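Local structure of L-lysine 6-monooxygenase (Pseudomonas syringae pv. tomato, 5CQF) at residues Val259-His263 / Ile378-Tyr382; Gln353-Ile357 / Leu399-Ser403; Arg162-Ser167 / Asp391-Asn397; Arg75-Arg81 / Ser411-Leu417; Gln365-Ala369 / Val384-Gly388. The protein probably acts as an FAD- and NADP-dependent monooxygenase that N-hydroxylates the side-chain amine of lysine or a related amino acid in siderophore biosynthesis. The contacts are given in a common frame with arbitrary orientation. Numbering follows the deposited sequence.

Starting from the N terminus, the first segment met is 75-81, and contact 4 pairs it with the start of the C-terminal helix 412-428, closing the widest loop; the other four contacts nest inside it. Contact 3 joins strands 163-166 and 393-396 at the edge of a parallel sheet. Within its loop lie contact 1, where helix 255-264 meets the turn-bearing segment 378-382, and contact 5, which staples together two parts of the long connection before strand 393-396. Contact 2 brings 353-357 to helix 401-404; it crosses contacts 1 and 3 and encloses contact 5. Contacts 1 and 5 also cross. Backbone pairing of Y382 with V396 and V384 with I394 ties contacts 1 and 5 to the sheet.

Contact 1: Val259-His263 / Ile378-Tyr382; sequences VDYFH and IDRDY
Residues 259-263 form a regular stretch of helix 255-264, with H263 N bonded to V259 O at 3.0 Å, while 378-382 is irregular apart from a type I turn from D379 to Y382. The turn is closed by Y382 N to D379 O (3.1 Å), and the chain leaves it with positive phi at Y382 (69/19). The closest CA pair is H263 and R380, 6.5 Å apart. The main charged link is a salt bridge: R380 (chi1 t, chi2 p) reaches with its guanidinium to D260 (chi1 m), with NE 2.8 Å and NH2 3.1 Å from the same oxygen, OD1. This is a beta turn docked on the side of a helix, its first central residue lying over a ring. That ring contact is CH-pi: R380 CA sits 3.9 Å from the centroid of the H263 imidazole, only 10° off the normal. At the ring edge, near its plane, I378 O lies 3.5 Å from H263 CE1, while NE2 is hydrogen-bonded to H404 ND1. V259 supplies van der Waals packing: its CG1 lies over one face of the R380 guanidinium, 3.5 Å from NE, and 4.4 Å from Y382 OH.

Contact 2: Gln353-Ile357 / Leu399-Ser403; sequences QQYLI and LSERS
Q354 lays its extended side chain (chi1 p, chi2 t) across the opening turn of helix 401-404, so that its carboxamide meets backbone amides at a helix N terminus. S400 is the N-cap: its OG, with chi1 p, accepts from S403 N at 3.2 Å. The partner segment 353-357 has no regular structure; it runs extended through Q354 and Y355 (phi/psi -85/120 and -74/149), then bends at L356 (-83/-47). The two backbones come nearest at Q354 and S400, with CA atoms 6.8 Å apart. Q354 OE1 accepts a hydrogen bond from R402 N at 3.3 Å and also packs 3.7 Å from E401 CB. R402, with the largest buried area here, leaves the helix with chi1 p and chi2 t and runs along the bend: its CD is 3.6 Å from Y355 O, its NE is 3.6 Å from L356 CD2, and L356 O lies over one face of the guanidinium. The charged end is held beyond the segments by a salt bridge to D373, as E401 is by one to R278 on helix 267-280. A single water closes the amide corner, donating to Q354 OE1 at 3.1 Å and accepting from E401 N at 3.2 Å.

Contact 3: Arg162-Ser167 / Asp391-Asn397; sequences RNLVLS and DVNIWVN
Two parallel strands, 163-166 and 393-396, run with axes 4.6 Å and 12° apart. N163 pairs with N393, L164 with I394, V165 with W395 and L166 with V396, at CA distances of 4.6 to 4.9 Å. Five backbone bonds form the ladder: N393 N to R162 O, L164 N to N393 O and W395 N to L164 O, each 2.8 Å, then L166 N to W395 O and N397 N to L166 O, each 2.9 Å. On one face, facing helix 412-428, N393 ND2 donates to N163 OD1 at 3.0 Å, while N393 OD1 accepts from R383 NE, and V165 CG2 packs 4.0 Å from W395 CE3 (chi1 m). On the other, L164 CB lies 4.1 Å from I394 CG1, and L166 CD1 4.2 Å from I394 CG2. Strand 163-166 also pairs with 16-19, whose following turn, touched by S167, carries a GxGxxG sequence consistent with dinucleotide binding. This is the edge of a Rossmann-type sheet, with 393-396 outermost within the chain, consistent with the FAD-binding domain of flavoprotein monooxygenases.

Contact 4: Arg75-Arg81 / Ser411-Leu417; sequences RDLVTPR and SFSLMAL
This is a buried packing of a loop, 75-81, against the N-terminal turns of the C-terminal helix 412-428, with S411 as N-cap. In the loop, D76 OD1 accepts from V78 N (2.8 Å), an Asx turn, and also from T79 N (2.7 Å), making an Asx motif; T79 OG1 donates to D76 OD2 (2.7 Å). CA atoms approach at R75-S413 (4.6 Å), L77-A416 (5.0 Å) and R81-L417 (5.6 Å). A416 faces the loop, its CB 3.4 Å from L77 O and 3.9 Å from P80 CD, while P80 CG sits 3.8 Å from S413 CB. L77 (chi1 m, chi2 t) turns its CD2 over a face of the F412 ring, 4.1 Å from CG and 4.3 Å from SE of selenomethionine M415. R75 NE gives S413 OG a weak hydrogen bond (3.2 Å); one water links R75 NH2 (2.9 Å) and S413 OG (2.7 Å), and another joins R75 O (2.7 Å) to S413 N (3.0 Å). N251 also holds R75. R81 CD lies 3.6 Å from A416 O, which sits at the guanidinium edge; D34 salt-bridges R81. Around the contact, L77 and F412 meet helix 111-125 at L118 and W114, and M415 leans on helix 23-37.

Contact 5: Gln365-Ala369 / Val384-Gly388; sequences QPWLA and VATQG
Q387, W367 and A369 carry this contact, in which the end of a 3-10 turn, 365-367, runs into a short antiparallel pairing with the extended 384-387. The turn is held by L368 N to Q365 O (3.1 Å). L368 and T386 form a single non-hydrogen-bonded bridge pair, CA atoms 4.5 Å apart, flanked by Q387 N to W367 O at 3.0 Å and A369 N to A385 O at 3.1 Å. Q387 (chi1 p, chi2 t) folds its side chain back along the turn, where NE2 donates to P366 O at 3.2 Å and OE1 lies 3.7 Å from A369 CA. W367, with chi1 m, presents its indole edge to the carbonyls of Q387 and G388; CD1 is 3.4 Å from G388 O, and G388 takes positive phi (53/37). A369 CB rests 4.1 Å from A385 CB, and L368 CD2 4.1 Å from V384 CG1. Beyond the pair, W367 packs on P140 and I142 of strand 137-142, while L368 and V384 lean on I394 of strand 393-396, to whose backbone V384 is hydrogen-bonded.

Contact 1: Val259-His263 / Ile378-Tyr382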
# COMPACT_ATOMS: atom_id res chain seq x y z
N VAL A 259 -5.62 -29.81 0.79
CA VAL A 259 -5.23 -31.10 1.33
C VAL A 259 -6.48 -31.99 1.31
O VAL A 259 -6.37 -33.14 0.84
CB VAL A 259 -4.61 -30.97 2.73
CG1 VAL A 259 -4.32 -32.34 3.35
CG2 VAL A 259 -3.34 -30.12 2.67
N ASP A 260 -7.66 -31.48 1.73
CA ASP A 260 -8.93 -32.31 1.67
C ASP A 260 -9.19 -32.82 0.27
O ASP A 260 -9.42 -34.01 0.06
CB ASP A 260 -10.20 -31.53 2.06
CG ASP A 260 -10.28 -31.17 3.56
OD1 ASP A 260 -9.42 -31.60 4.35
OD2 ASP A 260 -11.22 -30.44 3.95
N TYR A 261 -9.18 -31.92 -0.70
CA TYR A 261 -9.50 -32.30 -2.06
C TYR A 261 -8.52 -33.40 -2.49
O TYR A 261 -8.97 -34.42 -3.00
CB TYR A 261 -9.45 -31.10 -3.01
CG TYR A 261 -9.64 -31.48 -4.47
CD1 TYR A 261 -10.91 -31.76 -4.99
CD2 TYR A 261 -8.54 -31.54 -5.33
CE1 TYR A 261 -11.08 -32.10 -6.32
CE2 TYR A 261 -8.69 -31.89 -6.68
CZ TYR A 261 -9.95 -32.17 -7.18
OH TYR A 261 -10.06 -32.50 -8.52
N PHE A 262 -7.22 -33.22 -2.25
CA PHE A 262 -6.21 -34.21 -2.62
C PHE A 262 -6.48 -35.58 -1.99
O PHE A 262 -6.41 -36.58 -2.67
CB PHE A 262 -4.81 -33.76 -2.28
CG PHE A 262 -3.75 -34.66 -2.77
CD1 PHE A 262 -3.29 -34.56 -4.07
CD2 PHE A 262 -3.19 -35.61 -1.94
CE1 PHE A 262 -2.30 -35.39 -4.54
CE2 PHE A 262 -2.20 -36.45 -2.39
CZ PHE A 262 -1.73 -36.33 -3.68
N HIS A 263 -6.83 -35.63 -0.72
CA HIS A 263 -7.22 -36.91 -0.11
C HIS A 263 -8.48 -37.54 -0.68
O HIS A 263 -8.58 -38.78 -0.72
CB HIS A 263 -7.27 -36.81 1.41
CG HIS A 263 -5.91 -36.82 2.01
ND1 HIS A 263 -5.24 -37.98 2.30
CD2 HIS A 263 -5.03 -35.81 2.23
CE1 HIS A 263 -4.04 -37.70 2.75
NE2 HIS A 263 -3.88 -36.39 2.71
N ILE A 378 0.13 -42.21 4.09
CA ILE A 378 -0.23 -41.26 5.17
C ILE A 378 -1.67 -40.78 5.00
O ILE A 378 -2.05 -40.38 3.91
CB ILE A 378 0.76 -40.07 5.23
CG1 ILE A 378 2.19 -40.62 5.38
CG2 ILE A 378 0.45 -39.16 6.40
CD1 ILE A 378 3.30 -39.61 5.16
N ASP A 379 -2.46 -40.81 6.06
CA ASP A 379 -3.86 -40.42 5.92
C ASP A 379 -4.01 -38.91 6.13
O ASP A 379 -3.00 -38.18 6.24
CB ASP A 379 -4.75 -41.29 6.82
CG ASP A 379 -4.68 -40.91 8.25
OD1 ASP A 379 -4.18 -39.80 8.51
OD2 ASP A 379 -5.15 -41.70 9.11
N ARG A 380 -5.26 -38.44 6.16
CA ARG A 380 -5.57 -37.00 6.22
C ARG A 380 -5.18 -36.37 7.57
O ARG A 380 -4.92 -35.14 7.66
CB ARG A 380 -7.07 -36.78 5.91
CG ARG A 380 -7.57 -35.34 6.04
CD ARG A 380 -6.91 -34.42 5.02
NE ARG A 380 -7.22 -33.02 5.25
CZ ARG A 380 -6.58 -32.20 6.09
NH1 ARG A 380 -5.55 -32.60 6.85
NH2 ARG A 380 -6.98 -30.94 6.18
N ASP A 381 -5.16 -37.21 8.61
CA ASP A 381 -4.73 -36.86 9.96
C ASP A 381 -3.25 -37.13 10.24
O ASP A 381 -2.84 -37.27 11.40
CB ASP A 381 -5.55 -37.65 10.99
CG ASP A 381 -6.96 -37.16 11.09
OD1 ASP A 381 -7.14 -35.96 11.38
OD2 ASP A 381 -7.88 -37.97 10.87
N TYR A 382 -2.46 -37.28 9.17
CA TYR A 382 -1.01 -37.38 9.26
C TYR A 382 -0.51 -38.69 9.91
O TYR A 382 0.64 -38.76 10.33
CB TYR A 382 -0.46 -36.10 9.94
CG TYR A 382 -0.91 -34.83 9.20
CD1 TYR A 382 -0.35 -34.48 7.98
CD2 TYR A 382 -1.95 -34.06 9.69
CE1 TYR A 382 -0.78 -33.37 7.29
CE2 TYR A 382 -2.37 -32.91 9.00
CZ TYR A 382 -1.78 -32.57 7.80
OH TYR A 382 -2.20 -31.45 7.09

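Contact 2: Gln353-Ile357 / Leu399-Ser403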
# COMPACT_ATOMS: atom_id res chain seq x y z
N GLN A 353 14.45 -32.52 -0.37
CA GLN A 353 14.02 -33.81 -0.90
C GLN A 353 12.82 -34.34 -0.14
O GLN A 353 12.82 -34.32 1.08
CB GLN A 353 15.18 -34.83 -0.77
CG GLN A 353 14.99 -36.13 -1.57
CD GLN A 353 14.81 -35.91 -3.09
OE1 GLN A 353 13.85 -35.31 -3.54
NE2 GLN A 353 15.73 -36.44 -3.86
N GLN A 354 11.79 -34.81 -0.85
CA GLN A 354 10.71 -35.56 -0.18
C GLN A 354 11.15 -37.02 -0.07
O GLN A 354 11.46 -37.68 -1.06
CB GLN A 354 9.31 -35.39 -0.83
CG GLN A 354 9.19 -35.61 -2.35
CD GLN A 354 7.75 -35.90 -2.86
OE1 GLN A 354 6.76 -35.26 -2.45
NE2 GLN A 354 7.64 -36.87 -3.79
N TYR A 355 11.23 -37.52 1.15
CA TYR A 355 11.57 -38.89 1.37
C TYR A 355 10.36 -39.73 1.00
O TYR A 355 9.21 -39.27 1.11
CB TYR A 355 11.93 -39.12 2.83
CG TYR A 355 13.29 -38.60 3.24
CD1 TYR A 355 14.44 -38.98 2.53
CD2 TYR A 355 13.45 -37.80 4.37
CE1 TYR A 355 15.70 -38.54 2.91
CE2 TYR A 355 14.71 -37.36 4.76
CZ TYR A 355 15.83 -37.73 4.03
OH TYR A 355 17.08 -37.31 4.42
N LEU A 356 10.60 -40.94 0.52
CA LEU A 356 9.50 -41.89 0.34
C LEU A 356 9.27 -42.54 1.69
O LEU A 356 8.14 -42.66 2.14
CB LEU A 356 9.83 -42.94 -0.75
CG LEU A 356 10.06 -42.33 -2.14
CD1 LEU A 356 10.35 -43.41 -3.17
CD2 LEU A 356 8.89 -41.45 -2.60
N ILE A 357 10.38 -42.95 2.32
CA ILE A 357 10.40 -43.46 3.67
C ILE A 357 11.51 -42.74 4.41
O ILE A 357 12.67 -42.87 4.04
CB ILE A 357 10.74 -44.96 3.70
CG1 ILE A 357 9.62 -45.75 3.02
CG2 ILE A 357 10.92 -45.43 5.14
CD1 ILE A 357 9.91 -47.23 2.87
N LEU A 399 3.71 -31.50 5.59
CA LEU A 399 3.12 -31.69 4.28
C LEU A 399 4.14 -32.29 3.32
O LEU A 399 5.34 -32.27 3.57
CB LEU A 399 2.60 -30.36 3.74
CG LEU A 399 1.34 -29.87 4.46
CD1 LEU A 399 0.99 -28.45 4.03
CD2 LEU A 399 0.16 -30.78 4.18
N SER A 400 3.62 -32.87 2.23
CA SER A 400 4.41 -33.32 1.07
C SER A 400 3.48 -33.40 -0.14
O SER A 400 2.27 -33.64 0.01
CB SER A 400 5.03 -34.69 1.29
OG SER A 400 4.06 -35.69 1.51
N GLU A 401 4.05 -33.20 -1.32
CA GLU A 401 3.29 -33.37 -2.55
C GLU A 401 2.72 -34.80 -2.65
O GLU A 401 1.55 -34.98 -2.99
CB GLU A 401 4.14 -32.98 -3.78
CG GLU A 401 4.44 -31.48 -3.76
CD GLU A 401 4.96 -30.89 -5.08
OE1 GLU A 401 4.82 -29.65 -5.26
OE2 GLU A 401 5.52 -31.62 -5.91
N ARG A 402 3.52 -35.80 -2.31
CA ARG A 402 3.18 -37.21 -2.59
C ARG A 402 2.02 -37.68 -1.69
O ARG A 402 1.18 -38.46 -2.13
CB ARG A 402 4.42 -38.13 -2.46
CG ARG A 402 5.01 -38.19 -1.04
CD ARG A 402 6.20 -39.14 -0.90
NE ARG A 402 5.81 -40.53 -1.05
CZ ARG A 402 5.18 -41.24 -0.11
NH1 ARG A 402 4.89 -40.71 1.07
NH2 ARG A 402 4.87 -42.50 -0.35
N SER A 403 1.97 -37.23 -0.44
CA SER A 403 0.91 -37.64 0.48
C SER A 403 -0.24 -36.64 0.55
O SER A 403 -1.37 -37.02 0.81
CB SER A 403 1.49 -37.85 1.88
OG SER A 403 2.38 -38.95 1.91
O HOH W 1 7.13 -32.41 -1.26

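Contact 3: Arg162-Ser167 / Asp391-Asn397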
# COMPACT_ATOMS: atom_id res chain seq x y z
N ARG A 162 4.74 -46.60 22.19
CA ARG A 162 3.83 -47.06 21.12
C ARG A 162 3.44 -45.92 20.16
O ARG A 162 2.80 -46.17 19.13
CB ARG A 162 2.54 -47.64 21.73
CG ARG A 162 2.69 -48.92 22.55
CD ARG A 162 1.33 -49.43 23.03
NE ARG A 162 1.43 -50.49 24.06
CZ ARG A 162 1.47 -51.81 23.83
NH1 ARG A 162 1.41 -52.33 22.60
NH2 ARG A 162 1.57 -52.64 24.86
N ASN A 163 3.76 -44.67 20.50
CA ASN A 163 3.23 -43.53 19.75
C ASN A 163 4.33 -42.59 19.34
O ASN A 163 4.98 -41.99 20.19
CB ASN A 163 2.17 -42.83 20.57
CG ASN A 163 0.99 -43.75 20.85
OD1 ASN A 163 0.32 -44.21 19.91
ND2 ASN A 163 0.75 -44.06 22.12
N LEU A 164 4.55 -42.47 18.03
CA LEU A 164 5.70 -41.74 17.53
C LEU A 164 5.27 -40.61 16.59
O LEU A 164 4.46 -40.83 15.69
CB LEU A 164 6.62 -42.70 16.77
CG LEU A 164 7.94 -42.08 16.27
CD1 LEU A 164 8.87 -41.77 17.43
CD2 LEU A 164 8.64 -42.98 15.27
N VAL A 165 5.83 -39.41 16.79
CA VAL A 165 5.58 -38.27 15.90
C VAL A 165 6.89 -37.82 15.30
O VAL A 165 7.86 -37.60 16.02
CB VAL A 165 4.91 -37.10 16.66
CG1 VAL A 165 4.61 -35.95 15.71
CG2 VAL A 165 3.63 -37.58 17.35
N LEU A 166 6.96 -37.71 13.98
CA LEU A 166 8.18 -37.23 13.33
C LEU A 166 7.93 -35.84 12.90
O LEU A 166 7.08 -35.63 12.08
CB LEU A 166 8.53 -38.05 12.10
CG LEU A 166 9.45 -39.24 12.32
CD1 LEU A 166 8.74 -40.29 13.14
CD2 LEU A 166 9.86 -39.79 10.96
N SER A 167 8.69 -34.91 13.48
CA SER A 167 8.52 -33.45 13.31
C SER A 167 9.89 -32.88 13.00
O SER A 167 10.23 -31.80 13.47
CB SER A 167 8.01 -32.78 14.61
OG SER A 167 6.64 -33.05 14.90
N ASP A 391 -1.26 -51.88 18.33
CA ASP A 391 -1.31 -50.63 19.11
C ASP A 391 -0.22 -49.58 18.79
O ASP A 391 -0.13 -48.59 19.51
CB ASP A 391 -1.27 -50.92 20.63
CG ASP A 391 -2.56 -51.51 21.16
OD1 ASP A 391 -3.62 -50.89 20.94
OD2 ASP A 391 -2.51 -52.57 21.82
N VAL A 392 0.59 -49.78 17.75
CA VAL A 392 1.69 -48.83 17.45
C VAL A 392 1.30 -47.81 16.37
O VAL A 392 0.92 -48.17 15.24
CB VAL A 392 3.02 -49.52 17.07
CG1 VAL A 392 4.11 -48.50 16.78
CG2 VAL A 392 3.46 -50.43 18.19
N ASN A 393 1.41 -46.54 16.73
CA ASN A 393 1.04 -45.45 15.85
C ASN A 393 2.17 -44.51 15.59
O ASN A 393 2.99 -44.21 16.47
CB ASN A 393 -0.13 -44.69 16.45
CG ASN A 393 -1.27 -45.61 16.81
OD1 ASN A 393 -2.04 -46.00 15.95
ND2 ASN A 393 -1.37 -45.95 18.09
N ILE A 394 2.21 -44.05 14.35
CA ILE A 394 3.21 -43.11 13.91
C ILE A 394 2.52 -42.03 13.10
O ILE A 394 1.58 -42.31 12.35
CB ILE A 394 4.30 -43.80 13.06
CG1 ILE A 394 4.91 -45.00 13.82
CG2 ILE A 394 5.40 -42.81 12.70
CD1 ILE A 394 5.61 -45.99 12.92
N TRP A 395 3.00 -40.80 13.28
CA TRP A 395 2.50 -39.61 12.59
C TRP A 395 3.68 -38.92 11.97
O TRP A 395 4.75 -38.87 12.60
CB TRP A 395 1.86 -38.65 13.56
CG TRP A 395 0.54 -39.10 14.11
CD1 TRP A 395 -0.70 -38.80 13.62
CD2 TRP A 395 0.31 -39.90 15.28
NE1 TRP A 395 -1.67 -39.37 14.39
CE2 TRP A 395 -1.08 -40.06 15.41
CE3 TRP A 395 1.15 -40.53 16.19
CZ2 TRP A 395 -1.65 -40.80 16.43
CZ3 TRP A 395 0.58 -41.27 17.21
CH2 TRP A 395 -0.81 -41.40 17.32
N VAL A 396 3.52 -38.40 10.76
CA VAL A 396 4.51 -37.49 10.18
C VAL A 396 3.92 -36.09 10.16
O VAL A 396 2.99 -35.83 9.43
CB VAL A 396 4.98 -37.91 8.78
CG1 VAL A 396 6.03 -36.93 8.25
CG2 VAL A 396 5.55 -39.31 8.82
N ASN A 397 4.48 -35.19 10.97
CA ASN A 397 3.92 -33.84 11.17
C ASN A 397 4.43 -32.84 10.13
O ASN A 397 5.20 -31.92 10.44
CB ASN A 397 4.23 -33.36 12.58
CG ASN A 397 3.39 -32.18 12.99
OD1 ASN A 397 2.61 -31.66 12.20
ND2 ASN A 397 3.55 -31.74 14.24

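Contact 4: Arg75-Arg81 / Ser411-Leu417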
# COMPACT_ATOMS: atom_id res chain seq x y z
N ARG A 75 -2.09 -15.87 12.32
CA ARG A 75 -1.64 -17.14 11.80
C ARG A 75 -0.28 -17.45 12.41
O ARG A 75 0.75 -17.51 11.71
CB ARG A 75 -1.64 -17.07 10.28
CG ARG A 75 -3.06 -16.78 9.80
CD ARG A 75 -3.28 -16.79 8.28
NE ARG A 75 -2.76 -18.01 7.70
CZ ARG A 75 -2.03 -18.07 6.58
NH1 ARG A 75 -1.74 -16.97 5.89
NH2 ARG A 75 -1.59 -19.27 6.18
N ASP A 76 -0.34 -17.65 13.73
CA ASP A 76 0.79 -17.92 14.61
C ASP A 76 0.77 -19.40 14.99
O ASP A 76 0.08 -20.17 14.32
CB ASP A 76 0.74 -16.99 15.85
CG ASP A 76 -0.48 -17.21 16.77
OD1 ASP A 76 -1.06 -18.30 16.82
OD2 ASP A 76 -0.88 -16.26 17.48
N LEU A 77 1.49 -19.79 16.05
CA LEU A 77 1.63 -21.21 16.41
C LEU A 77 0.46 -21.80 17.14
O LEU A 77 0.46 -23.01 17.36
CB LEU A 77 2.87 -21.47 17.27
CG LEU A 77 4.18 -21.44 16.52
CD1 LEU A 77 5.33 -21.44 17.51
CD2 LEU A 77 4.34 -22.61 15.53
N VAL A 78 -0.51 -20.97 17.57
CA VAL A 78 -1.64 -21.50 18.39
C VAL A 78 -3.01 -21.01 18.08
O VAL A 78 -3.97 -21.75 18.23
CB VAL A 78 -1.41 -21.27 19.90
CG1 VAL A 78 -0.15 -21.96 20.33
CG2 VAL A 78 -1.33 -19.78 20.24
N THR A 79 -3.11 -19.75 17.67
CA THR A 79 -4.37 -19.03 17.57
C THR A 79 -5.36 -19.70 16.62
O THR A 79 -6.54 -19.71 16.92
CB THR A 79 -4.11 -17.57 17.15
OG1 THR A 79 -3.43 -16.89 18.20
CG2 THR A 79 -5.39 -16.83 16.77
N PRO A 80 -4.91 -20.24 15.46
CA PRO A 80 -5.94 -20.81 14.56
C PRO A 80 -6.61 -22.02 15.14
O PRO A 80 -7.73 -22.34 14.77
CB PRO A 80 -5.18 -21.15 13.26
CG PRO A 80 -3.91 -20.39 13.33
CD PRO A 80 -3.59 -20.21 14.81
N ARG A 81 -5.91 -22.66 16.07
CA ARG A 81 -6.42 -23.80 16.85
C ARG A 81 -7.12 -23.32 18.13
O ARG A 81 -8.19 -23.82 18.46
CB ARG A 81 -5.27 -24.71 17.25
CG ARG A 81 -5.67 -25.82 18.20
CD ARG A 81 -4.53 -26.74 18.59
NE ARG A 81 -3.43 -26.01 19.20
CZ ARG A 81 -3.41 -25.55 20.45
NH1 ARG A 81 -4.41 -25.78 21.29
NH2 ARG A 81 -2.35 -24.86 20.86
N SER A 411 4.78 -22.91 7.50
CA SER A 411 3.62 -22.08 7.87
C SER A 411 3.21 -22.33 9.32
O SER A 411 2.87 -23.44 9.72
CB SER A 411 2.42 -22.37 6.96
OG SER A 411 1.29 -21.59 7.30
N PHE A 412 3.25 -21.28 10.11
CA PHE A 412 2.97 -21.43 11.53
C PHE A 412 1.52 -21.83 11.73
O PHE A 412 1.22 -22.69 12.55
CB PHE A 412 3.26 -20.15 12.25
CG PHE A 412 4.70 -19.91 12.51
CD1 PHE A 412 5.69 -20.67 11.90
CD2 PHE A 412 5.08 -18.90 13.39
CE1 PHE A 412 7.02 -20.45 12.18
CE2 PHE A 412 6.42 -18.67 13.67
CZ PHE A 412 7.39 -19.45 13.06
N SER A 413 0.61 -21.23 10.98
CA SER A 413 -0.78 -21.56 11.14
C SER A 413 -1.08 -23.03 10.83
O SER A 413 -1.87 -23.67 11.53
CB SER A 413 -1.67 -20.64 10.32
OG SER A 413 -1.26 -20.56 8.96
N LEU A 414 -0.43 -23.58 9.80
CA LEU A 414 -0.67 -24.97 9.44
C LEU A 414 -0.23 -25.89 10.57
O LEU A 414 -0.93 -26.85 10.88
CB LEU A 414 0.07 -25.34 8.14
CG LEU A 414 -0.49 -24.63 6.90
CD1 LEU A 414 0.27 -25.06 5.63
CD2 LEU A 414 -1.99 -24.81 6.71
N MSE A 415 0.90 -25.54 11.20
CA MSE A 415 1.42 -26.29 12.33
C MSE A 415 0.46 -26.29 13.45
O MSE A 415 0.30 -27.31 14.12
CB MSE A 415 2.72 -25.72 12.84
CG MSE A 415 3.80 -26.24 11.93
SE MSE A 415 5.26 -24.96 12.05
CE MSE A 415 6.20 -25.94 10.60
N ALA A 416 -0.20 -25.16 13.67
CA ALA A 416 -1.17 -25.06 14.76
C ALA A 416 -2.29 -26.02 14.55
O ALA A 416 -2.71 -26.66 15.47
CB ALA A 416 -1.71 -23.67 14.87
N LEU A 417 -2.77 -26.11 13.32
CA LEU A 417 -3.94 -26.95 12.98
C LEU A 417 -3.60 -28.43 13.02
O LEU A 417 -4.37 -29.23 13.55
CB LEU A 417 -4.51 -26.55 11.62
CG LEU A 417 -5.11 -25.10 11.65
CD1 LEU A 417 -5.49 -24.61 10.28
CD2 LEU A 417 -6.33 -25.06 12.54
O HOH W 2 -3.23 -21.42 7.26
O HOH W 3 1.01 -18.80 9.34

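Contact 5: Gln365-Ala369 / Val384-Gly388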
# COMPACT_ATOMS: atom_id res chain seq x y z
N GLN A 365 10.39 -50.75 8.23
CA GLN A 365 9.76 -51.04 6.93
C GLN A 365 8.82 -52.24 6.88
O GLN A 365 7.76 -52.15 6.26
CB GLN A 365 10.82 -51.19 5.83
CG GLN A 365 11.37 -49.85 5.39
CD GLN A 365 11.92 -49.84 3.99
OE1 GLN A 365 11.27 -50.32 3.04
NE2 GLN A 365 13.10 -49.26 3.83
N PRO A 366 9.18 -53.35 7.54
CA PRO A 366 8.28 -54.52 7.49
C PRO A 366 6.90 -54.32 8.10
O PRO A 366 5.99 -55.06 7.74
CB PRO A 366 9.06 -55.59 8.27
CG PRO A 366 10.49 -55.18 8.14
CD PRO A 366 10.44 -53.68 8.22
N TRP A 367 6.72 -53.33 8.99
CA TRP A 367 5.42 -53.03 9.60
C TRP A 367 4.76 -51.78 9.01
O TRP A 367 3.74 -51.32 9.51
CB TRP A 367 5.58 -52.90 11.12
CG TRP A 367 6.16 -54.14 11.69
CD1 TRP A 367 5.48 -55.26 12.09
CD2 TRP A 367 7.56 -54.46 11.81
NE1 TRP A 367 6.35 -56.23 12.48
CE2 TRP A 367 7.63 -55.78 12.32
CE3 TRP A 367 8.75 -53.76 11.55
CZ2 TRP A 367 8.86 -56.42 12.57
CZ3 TRP A 367 9.96 -54.39 11.80
CH2 TRP A 367 10.01 -55.71 12.31
N LEU A 368 5.31 -51.25 7.92
CA LEU A 368 4.77 -50.04 7.31
C LEU A 368 4.12 -50.38 5.97
O LEU A 368 4.74 -51.06 5.13
CB LEU A 368 5.87 -49.00 7.07
CG LEU A 368 6.67 -48.53 8.30
CD1 LEU A 368 7.83 -47.64 7.87
CD2 LEU A 368 5.79 -47.82 9.32
N ALA A 369 2.89 -49.90 5.78
CA ALA A 369 2.22 -50.11 4.51
C ALA A 369 2.93 -49.33 3.42
O ALA A 369 3.73 -48.42 3.68
CB ALA A 369 0.77 -49.69 4.60
N VAL A 384 0.55 -42.69 9.87
CA VAL A 384 1.18 -43.63 8.96
C VAL A 384 0.45 -44.96 9.07
O VAL A 384 0.22 -45.44 10.19
CB VAL A 384 2.65 -43.90 9.28
CG1 VAL A 384 3.27 -44.76 8.18
CG2 VAL A 384 3.43 -42.61 9.44
N ALA A 385 0.10 -45.55 7.93
CA ALA A 385 -0.67 -46.79 7.94
C ALA A 385 0.32 -47.93 8.14
O ALA A 385 1.40 -47.91 7.55
CB ALA A 385 -1.48 -46.96 6.66
N THR A 386 -0.02 -48.85 9.03
CA THR A 386 0.84 -49.96 9.40
C THR A 386 0.20 -51.25 8.98
O THR A 386 -0.96 -51.28 8.57
CB THR A 386 1.11 -50.03 10.93
OG1 THR A 386 -0.11 -50.25 11.62
CG2 THR A 386 1.77 -48.75 11.43
N GLN A 387 0.96 -52.32 9.12
CA GLN A 387 0.49 -53.68 8.88
C GLN A 387 1.13 -54.55 9.95
O GLN A 387 2.27 -54.29 10.36
CB GLN A 387 0.90 -54.15 7.48
CG GLN A 387 2.40 -54.07 7.22
CD GLN A 387 2.74 -53.94 5.75
OE1 GLN A 387 1.86 -53.76 4.90
NE2 GLN A 387 4.04 -54.02 5.43
N GLY A 388 0.39 -55.55 10.42
CA GLY A 388 0.89 -56.49 11.43
C GLY A 388 1.45 -55.83 12.67
O GLY A 388 2.44 -56.31 13.25